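Local atomic coordinates of xyloglucan-specific endo-beta-1,4-glucanase BoGH9A (PDB entry 6DHT), a protein that hydrolyses internal beta-1,4-glucosidic linkages in the backbone of xyloglucan, releasing xyloglucan oligosaccharides. Residues A[130-135]-A[509-514]. Numbering follows the deposited sequence.
Sequences GQWHRM and PIPGFL
With CG beside its own backbone N (chi1 -54°) and the indole turned roughly crosswise (chi2 -86°), W132 lays one face of its ring against I510 CA and the ring of P511. The six-membered ring receives P511: CD of the proline stands 3.5 Å from that ring's centroid, almost exactly on the normal, a textbook CH-pi contact. CG of the proline follows toward the outer rim, 3.9 Å from W132 CZ3. The five-membered ring takes I510, whose CA sits over the same face at 4.0 Å from the centroid. I510 also holds CG1 beside its backbone N (chi1 -61°), which brings this methylene to 3.7 Å from W132 CD1. Behind the indole, CG of neighbouring Q131 lies 3.5 Å above the opposite face, so the ring is layered between aliphatic groups. P509 O comes in obliquely, 3.4 Å from W132 NE1, but the angle is too poor for a hydrogen bond; the indole N-H goes instead to D508 O, which, with the packing on both faces, is consistent with a ring held in one rotation. An alanine in place of W132 would take away both CH-pi contacts and probably leave D508 O without its indole donor and a gap beside P511. From the other loop, I510 N and O are hydrogen-bonded to S501 OG and T486 OG1. This is CH-pi packing of tryptophan on proline within the GH9 catalytic domain, joining the inverse gamma turn centred on W132 to the loop after helix 499-503, near the magnesium site, whose protein ligands include S501, D504 and I506.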
loop_
_atom_site.group_PDB
_atom_site.type_symbol
_atom_site.label_atom_id
_atom_site.label_comp_id
_atom_site.label_asym_id
_atom_site.label_seq_id
_atom_site.Cartn_x
_atom_site.Cartn_y
_atom_site.Cartn_z
ATOM N N GLY A 130 -2.317 10.386 -19.954
ATOM C CA GLY A 130 -3.649 10.333 -20.546
ATOM C C GLY A 130 -4.401 11.630 -20.277
ATOM O O GLY A 130 -3.806 12.713 -20.245
ATOM N N GLN A 131 -5.708 11.540 -20.057
ATOM C CA GLN A 131 -6.491 12.762 -19.897
ATOM C C GLN A 131 -6.171 13.522 -18.606
ATOM O O GLN A 131 -6.504 14.699 -18.488
ATOM C CB GLN A 131 -7.992 12.478 -19.973
ATOM C CG GLN A 131 -8.536 11.629 -18.859
ATOM C CD GLN A 131 -10.040 11.410 -18.993
ATOM O OE1 GLN A 131 -10.768 12.292 -19.433
ATOM N NE2 GLN A 131 -10.499 10.225 -18.637
ATOM N N TRP A 132 -5.514 12.863 -17.648
ATOM C CA TRP A 132 -5.188 13.516 -16.371
ATOM C C TRP A 132 -3.801 14.134 -16.396
ATOM O O TRP A 132 -2.977 13.878 -15.515
ATOM C CB TRP A 132 -5.299 12.525 -15.202
ATOM C CG TRP A 132 -6.644 11.828 -15.140
ATOM C CD1 TRP A 132 -7.774 12.276 -14.526
ATOM C CD2 TRP A 132 -6.981 10.580 -15.739
ATOM N NE1 TRP A 132 -8.790 11.383 -14.703
ATOM C CE2 TRP A 132 -8.326 10.325 -15.445
ATOM C CE3 TRP A 132 -6.270 9.648 -16.499
ATOM C CZ2 TRP A 132 -8.973 9.185 -15.886
ATOM C CZ3 TRP A 132 -6.906 8.524 -16.930
ATOM C CH2 TRP A 132 -8.237 8.287 -16.620
ATOM N N HIS A 133 -3.544 14.943 -17.419
ATOM C CA HIS A 133 -2.281 15.656 -17.533
ATOM C C HIS A 133 -2.380 16.989 -16.828
ATOM O O HIS A 133 -3.473 17.557 -16.728
ATOM C CB HIS A 133 -1.884 15.846 -19.006
ATOM C CG HIS A 133 -2.936 16.501 -19.844
ATOM N ND1 HIS A 133 -3.045 17.870 -19.965
ATOM C CD2 HIS A 133 -3.927 15.977 -20.605
ATOM C CE1 HIS A 133 -4.057 18.161 -20.762
ATOM N NE2 HIS A 133 -4.608 17.032 -21.166
ATOM N N ARG A 134 -1.248 17.469 -16.325
ATOM C CA ARG A 134 -1.190 18.777 -15.685
ATOM C C ARG A 134 0.204 19.356 -15.701
ATOM O O ARG A 134 1.183 18.676 -15.992
ATOM C CB ARG A 134 -1.713 18.703 -14.249
ATOM C CG ARG A 134 -0.854 17.901 -13.289
ATOM C CD ARG A 134 -1.492 17.768 -11.895
ATOM N NE ARG A 134 -0.473 17.351 -10.940
ATOM C CZ ARG A 134 -0.201 16.093 -10.594
ATOM N NH1 ARG A 134 -0.922 15.097 -11.063
ATOM N NH2 ARG A 134 0.778 15.852 -9.729
ATOM N N MET A 135 0.279 20.639 -15.381
ATOM C CA MET A 135 1.550 21.335 -15.314
ATOM C C MET A 135 2.267 20.924 -14.045
ATOM O O MET A 135 1.659 20.357 -13.138
ATOM C CB MET A 135 1.312 22.848 -15.287
ATOM C CG MET A 135 0.481 23.355 -16.458
ATOM S SD MET A 135 1.369 23.277 -18.025
ATOM C CE MET A 135 2.241 24.841 -17.935
ATOM N N PRO A 509 -12.167 10.251 -11.890
ATOM C CA PRO A 509 -11.008 10.415 -11.010
ATOM C C PRO A 509 -9.720 9.840 -11.609
ATOM O O PRO A 509 -9.760 8.996 -12.511
ATOM C CB PRO A 509 -11.400 9.596 -9.782
ATOM C CG PRO A 509 -12.295 8.544 -10.305
ATOM C CD PRO A 509 -13.108 9.240 -11.373
ATOM N N ILE A 510 -8.578 10.283 -11.090
ATOM C CA ILE A 510 -7.302 9.695 -11.484
ATOM C C ILE A 510 -7.392 8.213 -11.099
ATOM O O ILE A 510 -7.806 7.866 -9.984
ATOM C CB ILE A 510 -6.123 10.405 -10.813
ATOM C CG1 ILE A 510 -6.119 11.888 -11.234
ATOM C CG2 ILE A 510 -4.791 9.719 -11.209
ATOM C CD1 ILE A 510 -5.082 12.753 -10.547
ATOM N N PRO A 511 -7.011 7.312 -12.018
ATOM C CA PRO A 511 -7.213 5.881 -11.764
ATOM C C PRO A 511 -6.111 5.248 -10.899
ATOM O O PRO A 511 -5.014 5.770 -10.772
ATOM C CB PRO A 511 -7.162 5.262 -13.175
ATOM C CG PRO A 511 -6.246 6.165 -13.924
ATOM C CD PRO A 511 -6.563 7.571 -13.398
ATOM N N GLY A 512 -6.463 4.113 -10.295
ATOM C CA GLY A 512 -5.511 3.258 -9.600
ATOM C C GLY A 512 -5.436 3.408 -8.095
ATOM O O GLY A 512 -4.613 2.725 -7.476
ATOM N N PHE A 513 -6.260 4.267 -7.490
ATOM C CA PHE A 513 -6.200 4.512 -6.055
ATOM C C PHE A 513 -7.178 3.680 -5.258
ATOM O O PHE A 513 -8.359 3.679 -5.549
ATOM C CB PHE A 513 -6.483 5.987 -5.761
ATOM C CG PHE A 513 -5.396 6.917 -6.226
ATOM C CD1 PHE A 513 -5.366 7.386 -7.517
ATOM C CD2 PHE A 513 -4.403 7.330 -5.359
ATOM C CE1 PHE A 513 -4.313 8.250 -7.939
ATOM C CE2 PHE A 513 -3.369 8.197 -5.761
ATOM C CZ PHE A 513 -3.344 8.665 -7.048
ATOM N N LEU A 514 -6.680 3.004 -4.224
ATOM C CA LEU A 514 -7.494 2.297 -3.253
ATOM C C LEU A 514 -8.033 3.296 -2.238
ATOM O O LEU A 514 -7.253 3.960 -1.537
ATOM C CB LEU A 514 -6.647 1.260 -2.514
ATOM C CG LEU A 514 -7.391 0.451 -1.441
ATOM C CD1 LEU A 514 -8.603 -0.269 -1.972
ATOM C CD2 LEU A 514 -6.413 -0.555 -0.853
#